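Local coordinates for DUF2235 domain-containing protein (Pseudomonas aeruginosa, PDB 4O5P) that probably hydrolyses phospholipids as a type VI secretion effector (Tle1), using a catalytic domain of the alpha/beta-hydrolase clan, at residues A[122-131]-A[521-529]; A[142-153]-A[242-253]. All blocks are in the same frame, centred on the assembly; numbering follows the deposited sequence.

Overall arrangement
Contact 2 lies in the buried interior of the chain, where helix 139-162 packs on helix 238-254. Helix 238-254 begins within a GxSxG sequence (Gly235, Ser237, Gly239), consistent with a nucleophile elbow. Ser237, His379 and Asp281 are arranged as in a Ser-His-Asp triad, consistent with a hydrolase active site. The Glu242 side chain of contact 2 touches the elbow residues and lies near the triad residues without touching them. Contact 1 is more peripheral and joins loop 122-131 to helix 507-528 of the C-terminal family region. The contact centres are about 22 Å apart, yet the contacts touch. Glu128 OE1 of contact 1 forms a 2.9 Å salt bridge with Arg145 NH1 of contact 2, and Phe123 packs on Trp148.

Contact 1: residues A[122-131]-A[521-529]; sequences VFPDIKEFTP and SREYAAAQQ
Phe129 is the centre of this contact, and its ring lies against the last turn of helix 507-528. Gln528 CB sits over one ring face, 3.5 Å from the ring centroid, in a CH-pi contact only 10° off the normal. Lys127 CA lies over the opposite face, so the ring is sandwiched between the helix and its own loop. Phe129 CD1 also meets Tyr524 CE2 at 3.8 Å. The two ring planes stand 75° apart, in an oblique pairing. Tyr524 has CG anti to its backbone N (chi1 177°), which carries the ring across to the loop. There its hydroxyl end meets Val122 CG1 and Pro124 CG, and Phe129 O lies near the ring plane, 3.4 Å from Tyr524 CD2. Next along the loop, Thr130 CG2 touches Ala525 CB at 3.6 Å.

The solvent side is looser. The amide of Gln529 reaches the edge of the Phe129 ring, with Gln529 NE2 4.0 Å from Phe129 CD2, and both glutamines are exposed. No direct hydrogen bond joins the segments. Instead one water donates to Phe129 O at 2.8 Å and accepts from Ser521 OG, also at 2.8 Å.

The loop keeps its own shape through a G1 beta bulge, in which Lys127 and Glu128 face Phe123. Its other side rests on helices 139-162 and 168-178: Ile126 packs on both, and Lys127 forms a salt bridge with Glu176. The loop 122-131 therefore lies between those two helices and helix 507-528, a little beyond the end of strand 111-116.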
loop_
_atom_site.group_PDB
_atom_site.type_symbol
_atom_site.label_atom_id
_atom_site.label_comp_id
_atom_site.label_asym_id
_atom_site.label_seq_id
_atom_site.Cartn_x
_atom_site.Cartn_y
_atom_site.Cartn_z
ATOM N N VAL A 122 1.698 14.887 1.535
ATOM C CA VAL A 122 2.370 15.865 0.692
ATOM C C VAL A 122 3.751 15.375 0.188
ATOM O O VAL A 122 4.538 14.779 0.949
ATOM C CB VAL A 122 2.483 17.209 1.443
ATOM C CG1 VAL A 122 3.480 18.116 0.791
ATOM C CG2 VAL A 122 1.101 17.884 1.533
ATOM N N PHE A 123 4.018 15.612 -1.098
ATOM C CA PHE A 123 5.279 15.247 -1.729
ATOM C C PHE A 123 5.667 16.364 -2.696
ATOM O O PHE A 123 5.213 16.377 -3.847
ATOM C CB PHE A 123 5.133 13.936 -2.507
ATOM C CG PHE A 123 6.452 13.265 -2.838
ATOM C CD1 PHE A 123 7.659 13.811 -2.408
ATOM C CD2 PHE A 123 6.481 12.099 -3.595
ATOM C CE1 PHE A 123 8.868 13.197 -2.714
ATOM C CE2 PHE A 123 7.689 11.481 -3.904
ATOM C CZ PHE A 123 8.883 12.041 -3.467
ATOM N N PRO A 124 6.492 17.308 -2.224
ATOM C CA PRO A 124 6.859 18.497 -3.014
ATOM C C PRO A 124 7.547 18.125 -4.323
ATOM O O PRO A 124 7.291 18.776 -5.330
ATOM C CB PRO A 124 7.832 19.242 -2.096
ATOM C CG PRO A 124 7.449 18.797 -0.699
ATOM C CD PRO A 124 7.038 17.353 -0.853
ATOM N N ASP A 125 8.363 17.071 -4.307
ATOM C CA ASP A 125 9.138 16.650 -5.474
ATOM C C ASP A 125 8.281 16.290 -6.691
ATOM O O ASP A 125 8.763 16.324 -7.831
ATOM C CB ASP A 125 10.053 15.462 -5.127
ATOM C CG ASP A 125 11.107 15.811 -4.091
ATOM O OD1 ASP A 125 10.826 16.666 -3.217
ATOM O OD2 ASP A 125 12.216 15.221 -4.141
ATOM N N ILE A 126 7.024 15.930 -6.446
ATOM C CA ILE A 126 6.080 15.620 -7.520
ATOM C C ILE A 126 4.928 16.637 -7.531
ATOM O O ILE A 126 3.882 16.417 -8.153
ATOM C CB ILE A 126 5.530 14.185 -7.399
ATOM C CG1 ILE A 126 4.828 13.987 -6.052
ATOM C CG2 ILE A 126 6.665 13.155 -7.600
ATOM C CD1 ILE A 126 3.859 12.819 -6.047
ATOM N N LYS A 127 5.149 17.742 -6.826
ATOM C CA LYS A 127 4.188 18.852 -6.715
ATOM C C LYS A 127 2.819 18.451 -6.169
ATOM O O LYS A 127 1.795 19.009 -6.567
ATOM C CB LYS A 127 4.052 19.603 -8.043
ATOM C CG LYS A 127 5.332 20.325 -8.444
ATOM C CD LYS A 127 5.173 21.080 -9.756
ATOM C CE LYS A 127 5.086 20.126 -10.914
ATOM N NZ LYS A 127 5.548 20.789 -12.162
ATOM N N GLU A 128 2.814 17.471 -5.264
ATOM C CA GLU A 128 1.606 17.071 -4.559
ATOM C C GLU A 128 1.613 17.881 -3.280
ATOM O O GLU A 128 2.319 17.537 -2.327
ATOM C CB GLU A 128 1.657 15.580 -4.236
ATOM C CG GLU A 128 0.389 15.015 -3.588
ATOM C CD GLU A 128 0.324 13.504 -3.716
ATOM O OE1 GLU A 128 0.800 12.985 -4.757
ATOM O OE2 GLU A 128 -0.183 12.833 -2.790
ATOM N N PHE A 129 0.847 18.965 -3.256
ATOM C CA PHE A 129 0.940 19.908 -2.148
ATOM C C PHE A 129 -0.163 19.793 -1.095
ATOM O O PHE A 129 -0.094 20.432 -0.042
ATOM C CB PHE A 129 1.063 21.331 -2.690
ATOM C CG PHE A 129 2.361 21.582 -3.405
ATOM C CD1 PHE A 129 3.569 21.381 -2.751
ATOM C CD2 PHE A 129 2.379 22.023 -4.720
ATOM C CE1 PHE A 129 4.788 21.620 -3.395
ATOM C CE2 PHE A 129 3.581 22.263 -5.369
ATOM C CZ PHE A 129 4.793 22.059 -4.702
ATOM N N THR A 130 -1.174 18.979 -1.370
ATOM C CA THR A 130 -2.234 18.740 -0.394
ATOM C C THR A 130 -2.403 17.256 -0.081
ATOM O O THR A 130 -2.303 16.410 -0.968
ATOM C CB THR A 130 -3.603 19.322 -0.842
ATOM O OG1 THR A 130 -3.837 19.011 -2.219
ATOM C CG2 THR A 130 -3.633 20.815 -0.664
ATOM N N PRO A 131 -2.664 16.939 1.192
ATOM C CA PRO A 131 -2.974 15.562 1.591
ATOM C C PRO A 131 -4.344 15.130 1.057
ATOM O O PRO A 131 -5.092 15.984 0.587
ATOM C CB PRO A 131 -2.978 15.634 3.124
ATOM C CG PRO A 131 -3.231 17.055 3.452
ATOM C CD PRO A 131 -2.620 17.862 2.342
ATOM N N SER A 521 -2.948 24.628 5.731
ATOM C CA SER A 521 -2.759 23.774 4.567
ATOM C C SER A 521 -3.057 24.545 3.294
ATOM O O SER A 521 -2.282 24.494 2.342
ATOM C CB SER A 521 -3.658 22.540 4.652
ATOM O OG SER A 521 -3.516 21.731 3.493
ATOM N N ARG A 522 -4.180 25.262 3.273
ATOM C CA ARG A 522 -4.490 26.071 2.096
ATOM C C ARG A 522 -3.407 27.131 1.837
ATOM O O ARG A 522 -3.063 27.415 0.678
ATOM C CB ARG A 522 -5.875 26.712 2.229
ATOM C CG ARG A 522 -7.038 25.726 2.148
ATOM C CD ARG A 522 -8.339 26.368 2.632
ATOM N NE ARG A 522 -9.439 25.407 2.674
ATOM C CZ ARG A 522 -10.464 25.397 1.824
ATOM N NH1 ARG A 522 -10.549 26.310 0.863
ATOM N NH2 ARG A 522 -11.414 24.475 1.944
ATOM N N GLU A 523 -2.861 27.701 2.914
ATOM C CA GLU A 523 -1.746 28.641 2.792
ATOM C C GLU A 523 -0.564 27.964 2.119
ATOM O O GLU A 523 0.024 28.505 1.175
ATOM C CB GLU A 523 -1.298 29.147 4.167
ATOM C CG GLU A 523 -2.157 30.257 4.775
ATOM C CD GLU A 523 -1.787 30.546 6.229
ATOM O OE1 GLU A 523 -0.658 30.198 6.648
ATOM O OE2 GLU A 523 -2.630 31.117 6.953
ATOM N N TYR A 524 -0.210 26.783 2.622
ATOM C CA TYR A 524 0.914 26.034 2.068
ATOM C C TYR A 524 0.730 25.739 0.589
ATOM O O TYR A 524 1.642 25.942 -0.218
ATOM C CB TYR A 524 1.100 24.716 2.821
ATOM C CG TYR A 524 2.204 23.855 2.248
ATOM C CD1 TYR A 524 3.532 24.176 2.467
ATOM C CD2 TYR A 524 1.916 22.717 1.498
ATOM C CE1 TYR A 524 4.543 23.407 1.956
ATOM C CE2 TYR A 524 2.927 21.936 0.978
ATOM C CZ TYR A 524 4.242 22.290 1.217
ATOM O OH TYR A 524 5.267 21.536 0.711
ATOM N N ALA A 525 -0.455 25.248 0.238
ATOM C CA ALA A 525 -0.715 24.812 -1.129
ATOM C C ALA A 525 -0.715 25.995 -2.101
ATOM O O ALA A 525 -0.043 25.957 -3.138
ATOM C CB ALA A 525 -2.027 24.044 -1.202
ATOM N N ALA A 526 -1.463 27.046 -1.757
ATOM C CA ALA A 526 -1.508 28.247 -2.587
ATOM C C ALA A 526 -0.122 28.885 -2.739
ATOM O O ALA A 526 0.234 29.378 -3.820
ATOM C CB ALA A 526 -2.513 29.243 -2.023
ATOM N N ALA A 527 0.668 28.875 -1.667
ATOM C CA ALA A 527 2.027 29.394 -1.756
ATOM C C ALA A 527 2.856 28.566 -2.736
ATOM O O ALA A 527 3.209 29.046 -3.819
ATOM C CB ALA A 527 2.683 29.414 -0.395
ATOM N N GLN A 528 3.147 27.320 -2.360
ATOM C CA GLN A 528 3.960 26.427 -3.199
ATOM C C GLN A 528 3.498 26.374 -4.659
ATOM O O GLN A 528 4.290 26.107 -5.562
ATOM C CB GLN A 528 3.996 25.018 -2.606
ATOM C CG GLN A 528 4.561 24.964 -1.209
ATOM C CD GLN A 528 5.933 25.595 -1.109
ATOM O OE1 GLN A 528 6.800 25.357 -1.952
ATOM N NE2 GLN A 528 6.139 26.412 -0.076
ATOM N N GLN A 529 2.217 26.632 -4.884
ATOM C CA GLN A 529 1.706 26.806 -6.233
ATOM C C GLN A 529 1.894 28.256 -6.669
ATOM O O GLN A 529 1.527 28.631 -7.780
ATOM C CB GLN A 529 0.232 26.403 -6.292
ATOM C CG GLN A 529 0.020 24.896 -6.342
ATOM C CD GLN A 529 -1.313 24.472 -5.759
ATOM O OE1 GLN A 529 -2.256 25.260 -5.690
ATOM N NE2 GLN A 529 -1.392 23.220 -5.321
HETATM O O HOH W 1 -0.944 21.021 2.553
#

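Contact 2: residues A[142-153]-A[242-253]; sequences GENRINWGLVQL and EARAFANWLQEL
Ile146 and Leu150 of helix 139-162 pack as knobs into holes on helix 238-254, the helix of the probable nucleophile elbow of this alpha/beta-hydrolase fold. The short helix axes come within 9.3 Å and cross at -51°.

Apolar interlocking makes up most of the interface. Ile146 enters the hole formed by Glu242, Ala245, Phe246 and Trp249. Its two branches divide the work: CD1 meets Ala245 CB at 3.6 Å, while CG2 turns to Trp249. Leu150 sits among Phe246, Trp249, Leu250 and Leu253. It slides past Phe246 in the opposite direction, with Leu150 CD2 3.8 Å from Phe246 CE2. Leu153 CD1 and Leu250 CD1 meet tip to tip at 3.9 Å.

The aromatic residues return the fit. With chi1 at 168° the Phe246 ring swings away from its own backbone N and turns its edge to the backbone of helix 139-162. Phe246 CE2 lies 3.7 Å from Gly149 C, with Leu150 N also near the ring plane. Trp249 is a knob in turn. Glu143 CG and Asn147 OD1 lie at the edge of its ring, and Ile146 CG2 comes obliquely to Trp249 CE3, at 3.4 Å.

Polar groups meet the interface without hydrogen bonds across it. The Glu242 carboxylate lies beside the aliphatic part of Arg145, with Glu242 OE1 3.6 Å from Arg145 CB. Their charged groups stay apart, and Arg145 instead bonds to Gly141 O and Pro117 O. Buried Asn147 OD1 has no polar partner in the model; it lies 3.5 Å from Trp249 CZ3.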
loop_
_atom_site.group_PDB
_atom_site.type_symbol
_atom_site.label_atom_id
_atom_site.label_comp_id
_atom_site.label_asym_id
_atom_site.label_seq_id
_atom_site.Cartn_x
_atom_site.Cartn_y
_atom_site.Cartn_z
ATOM N N GLY A 142 0.304 7.388 -6.966
ATOM C CA GLY A 142 1.098 6.176 -7.012
ATOM C C GLY A 142 2.040 6.217 -8.206
ATOM O O GLY A 142 3.261 6.025 -8.059
ATOM N N GLU A 143 1.479 6.467 -9.389
ATOM C CA GLU A 143 2.310 6.503 -10.603
ATOM C C GLU A 143 3.459 7.507 -10.517
ATOM O O GLU A 143 4.593 7.214 -10.914
ATOM C CB GLU A 143 1.451 6.780 -11.844
ATOM C CG GLU A 143 2.261 7.083 -13.101
ATOM C CD GLU A 143 1.395 7.382 -14.314
ATOM O OE1 GLU A 143 0.551 8.303 -14.245
ATOM O OE2 GLU A 143 1.557 6.698 -15.345
ATOM N N ASN A 144 3.162 8.701 -10.011
ATOM C CA ASN A 144 4.182 9.737 -9.860
ATOM C C ASN A 144 5.268 9.337 -8.871
ATOM O O ASN A 144 6.436 9.713 -9.037
ATOM C CB ASN A 144 3.553 11.054 -9.398
ATOM C CG ASN A 144 2.647 11.670 -10.441
ATOM O OD1 ASN A 144 2.746 11.372 -11.639
ATOM N ND2 ASN A 144 1.753 12.542 -9.990
ATOM N N ARG A 145 4.884 8.598 -7.831
ATOM C CA ARG A 145 5.875 8.084 -6.874
ATOM C C ARG A 145 6.807 7.016 -7.481
ATOM O O ARG A 145 8.027 7.027 -7.250
ATOM C CB ARG A 145 5.161 7.562 -5.616
ATOM C CG ARG A 145 4.598 8.705 -4.769
ATOM C CD ARG A 145 3.696 8.207 -3.629
ATOM N NE ARG A 145 3.325 9.300 -2.737
ATOM C CZ ARG A 145 2.521 10.303 -3.078
ATOM N NH1 ARG A 145 2.000 10.369 -4.305
ATOM N NH2 ARG A 145 2.231 11.244 -2.193
ATOM N N ILE A 146 6.230 6.101 -8.251
ATOM C CA ILE A 146 7.030 5.122 -8.998
ATOM C C ILE A 146 8.015 5.835 -9.938
ATOM O O ILE A 146 9.209 5.529 -9.963
ATOM C CB ILE A 146 6.116 4.171 -9.813
ATOM C CG1 ILE A 146 5.213 3.376 -8.864
ATOM C CG2 ILE A 146 6.939 3.185 -10.620
ATOM C CD1 ILE A 146 3.960 2.868 -9.527
ATOM N N ASN A 147 7.523 6.814 -10.683
ATOM C CA ASN A 147 8.386 7.508 -11.637
ATOM C C ASN A 147 9.480 8.358 -10.987
ATOM O O ASN A 147 10.609 8.429 -11.495
ATOM C CB ASN A 147 7.546 8.292 -12.660
ATOM C CG ASN A 147 6.854 7.366 -13.661
ATOM O OD1 ASN A 147 7.388 6.315 -13.996
ATOM N ND2 ASN A 147 5.654 7.741 -14.119
ATOM N N TRP A 148 9.143 8.991 -9.864
ATOM C CA TRP A 148 10.123 9.664 -9.017
ATOM C C TRP A 148 11.212 8.664 -8.647
ATOM O O TRP A 148 12.403 8.962 -8.745
ATOM C CB TRP A 148 9.451 10.144 -7.722
ATOM C CG TRP A 148 10.371 10.912 -6.808
ATOM C CD1 TRP A 148 10.672 12.245 -6.887
ATOM C CD2 TRP A 148 11.096 10.404 -5.679
ATOM N NE1 TRP A 148 11.540 12.595 -5.879
ATOM C CE2 TRP A 148 11.817 11.481 -5.123
ATOM C CE3 TRP A 148 11.222 9.139 -5.092
ATOM C CZ2 TRP A 148 12.651 11.332 -4.014
ATOM C CZ3 TRP A 148 12.045 8.995 -3.988
ATOM C CH2 TRP A 148 12.749 10.084 -3.460
ATOM N N GLY A 149 10.781 7.474 -8.236
ATOM C CA GLY A 149 11.698 6.397 -7.886
ATOM C C GLY A 149 12.658 6.094 -9.014
ATOM O O GLY A 149 13.878 6.076 -8.804
ATOM N N LEU A 150 12.117 5.883 -10.217
ATOM C CA LEU A 150 12.964 5.689 -11.395
ATOM C C LEU A 150 13.979 6.832 -11.589
ATOM O O LEU A 150 15.167 6.574 -11.793
ATOM C CB LEU A 150 12.110 5.464 -12.649
ATOM C CG LEU A 150 11.365 4.124 -12.661
ATOM C CD1 LEU A 150 10.315 4.067 -13.762
ATOM C CD2 LEU A 150 12.365 2.972 -12.808
ATOM N N VAL A 151 13.517 8.077 -11.470
ATOM C CA VAL A 151 14.393 9.244 -11.602
ATOM C C VAL A 151 15.546 9.225 -10.600
ATOM O O VAL A 151 16.676 9.592 -10.945
ATOM C CB VAL A 151 13.601 10.570 -11.478
ATOM C CG1 VAL A 151 14.537 11.781 -11.508
ATOM C CG2 VAL A 151 12.565 10.664 -12.586
ATOM N N GLN A 152 15.277 8.778 -9.372
ATOM C CA GLN A 152 16.317 8.765 -8.337
ATOM C C GLN A 152 17.539 7.923 -8.701
ATOM O O GLN A 152 18.651 8.193 -8.223
ATOM C CB GLN A 152 15.751 8.299 -6.997
ATOM C CG GLN A 152 14.661 9.197 -6.475
ATOM C CD GLN A 152 14.978 10.661 -6.691
ATOM O OE1 GLN A 152 15.868 11.215 -6.046
ATOM N NE2 GLN A 152 14.269 11.287 -7.612
ATOM N N LEU A 153 17.324 6.910 -9.538
ATOM C CA LEU A 153 18.394 6.060 -10.035
ATOM C C LEU A 153 19.287 6.875 -10.971
ATOM O O LEU A 153 20.533 6.780 -10.945
ATOM C CB LEU A 153 17.796 4.888 -10.812
ATOM C CG LEU A 153 16.893 3.863 -10.104
ATOM C CD1 LEU A 153 16.664 2.683 -11.039
ATOM C CD2 LEU A 153 17.480 3.386 -8.784
ATOM N N GLU A 242 3.622 0.155 -5.289
ATOM C CA GLU A 242 4.518 1.003 -6.055
ATOM C C GLU A 242 5.854 0.321 -6.287
ATOM O O GLU A 242 6.413 0.434 -7.361
ATOM C CB GLU A 242 4.751 2.335 -5.355
ATOM C CG GLU A 242 3.567 3.310 -5.405
ATOM C CD GLU A 242 3.585 4.217 -4.207
ATOM O OE1 GLU A 242 4.701 4.555 -3.760
ATOM O OE2 GLU A 242 2.505 4.574 -3.690
ATOM N N ALA A 243 6.375 -0.371 -5.282
ATOM C CA ALA A 243 7.657 -1.072 -5.454
ATOM C C ALA A 243 7.548 -2.151 -6.517
ATOM O O ALA A 243 8.468 -2.351 -7.323
ATOM C CB ALA A 243 8.123 -1.665 -4.163
ATOM N N ARG A 244 6.433 -2.855 -6.519
ATOM C CA ARG A 244 6.250 -3.940 -7.482
ATOM C C ARG A 244 6.113 -3.419 -8.908
ATOM O O ARG A 244 6.750 -3.934 -9.846
ATOM C CB ARG A 244 5.064 -4.809 -7.046
ATOM C CG ARG A 244 5.380 -5.501 -5.718
ATOM C CD ARG A 244 4.157 -6.112 -5.019
ATOM N NE ARG A 244 3.603 -7.279 -5.706
ATOM C CZ ARG A 244 2.770 -8.134 -5.128
ATOM N NH1 ARG A 244 2.443 -7.957 -3.856
ATOM N NH2 ARG A 244 2.270 -9.166 -5.803
ATOM N N ALA A 245 5.310 -2.368 -9.069
ATOM C CA ALA A 245 5.221 -1.720 -10.373
ATOM C C ALA A 245 6.585 -1.159 -10.790
ATOM O O ALA A 245 6.997 -1.316 -11.931
ATOM C CB ALA A 245 4.149 -0.626 -10.358
ATOM N N PHE A 246 7.290 -0.522 -9.857
ATOM C CA PHE A 246 8.655 -0.034 -10.077
ATOM C C PHE A 246 9.567 -1.137 -10.625
ATOM O O PHE A 246 10.237 -0.959 -11.640
ATOM C CB PHE A 246 9.205 0.529 -8.760
ATOM C CG PHE A 246 10.687 0.818 -8.764
ATOM C CD1 PHE A 246 11.608 -0.165 -8.383
ATOM C CD2 PHE A 246 11.157 2.079 -9.091
ATOM C CE1 PHE A 246 12.960 0.103 -8.367
ATOM C CE2 PHE A 246 12.516 2.362 -9.075
ATOM C CZ PHE A 246 13.426 1.369 -8.714
ATOM N N ALA A 247 9.585 -2.283 -9.959
ATOM C CA ALA A 247 10.401 -3.414 -10.397
ATOM C C ALA A 247 10.073 -3.817 -11.834
ATOM O O ALA A 247 10.991 -4.002 -12.653
ATOM C CB ALA A 247 10.235 -4.598 -9.449
ATOM N N ASN A 248 8.781 -3.945 -12.150
ATOM C CA ASN A 248 8.391 -4.244 -13.538
ATOM C C ASN A 248 8.740 -3.175 -14.589
ATOM O O ASN A 248 9.265 -3.496 -15.665
ATOM C CB ASN A 248 6.903 -4.610 -13.629
ATOM C CG ASN A 248 6.637 -6.036 -13.186
ATOM O OD1 ASN A 248 7.306 -6.969 -13.637
ATOM N ND2 ASN A 248 5.695 -6.210 -12.263
ATOM N N TRP A 249 8.429 -1.915 -14.306
ATOM C CA TRP A 249 8.800 -0.823 -15.216
ATOM C C TRP A 249 10.325 -0.715 -15.401
ATOM O O TRP A 249 10.829 -0.353 -16.477
ATOM C CB TRP A 249 8.213 0.512 -14.724
ATOM C CG TRP A 249 6.704 0.528 -14.698
ATOM C CD1 TRP A 249 5.857 -0.504 -15.039
ATOM C CD2 TRP A 249 5.857 1.625 -14.311
ATOM N NE1 TRP A 249 4.548 -0.106 -14.886
ATOM C CE2 TRP A 249 4.518 1.189 -14.436
ATOM C CE3 TRP A 249 6.100 2.932 -13.876
ATOM C CZ2 TRP A 249 3.428 2.017 -14.145
ATOM C CZ3 TRP A 249 5.013 3.758 -13.586
ATOM C CH2 TRP A 249 3.695 3.290 -13.713
ATOM N N LEU A 250 11.069 -1.055 -14.359
ATOM C CA LEU A 250 12.514 -0.993 -14.438
ATOM C C LEU A 250 13.003 -2.129 -15.329
ATOM O O LEU A 250 13.886 -1.936 -16.183
ATOM C CB LEU A 250 13.130 -1.059 -13.050
ATOM C CG LEU A 250 14.658 -1.059 -12.989
ATOM C CD1 LEU A 250 15.229 0.200 -13.657
ATOM C CD2 LEU A 250 15.109 -1.154 -11.545
ATOM N N GLN A 251 12.410 -3.304 -15.147
ATOM C CA GLN A 251 12.792 -4.451 -15.960
ATOM C C GLN A 251 12.522 -4.180 -17.429
ATOM O O GLN A 251 13.374 -4.459 -18.281
ATOM C CB GLN A 251 12.048 -5.710 -15.530
ATOM C CG GLN A 251 12.539 -6.943 -16.245
ATOM C CD GLN A 251 11.694 -8.164 -15.960
ATOM O OE1 GLN A 251 10.492 -8.059 -15.677
ATOM N NE2 GLN A 251 12.315 -9.339 -16.040
ATOM N N GLU A 252 11.339 -3.636 -17.707
ATOM C CA GLU A 252 10.954 -3.226 -19.049
ATOM C C GLU A 252 11.964 -2.226 -19.638
ATOM O O GLU A 252 12.347 -2.333 -20.808
ATOM C CB GLU A 252 9.528 -2.632 -19.020
ATOM C CG GLU A 252 9.436 -1.187 -19.521
ATOM C CD GLU A 252 8.349 -0.350 -18.828
ATOM O OE1 GLU A 252 7.179 -0.829 -18.731
ATOM O OE2 GLU A 252 8.675 0.798 -18.401
ATOM N N LEU A 253 12.400 -1.264 -18.822
ATOM C CA LEU A 253 13.329 -0.231 -19.290
ATOM C C LEU A 253 14.755 -0.719 -19.562
ATOM O O LEU A 253 15.474 -0.146 -20.393
ATOM C CB LEU A 253 13.407 0.891 -18.265
ATOM C CG LEU A 253 12.388 2.010 -18.430
ATOM C CD1 LEU A 253 12.241 2.780 -17.128
ATOM C CD2 LEU A 253 12.836 2.932 -19.549
#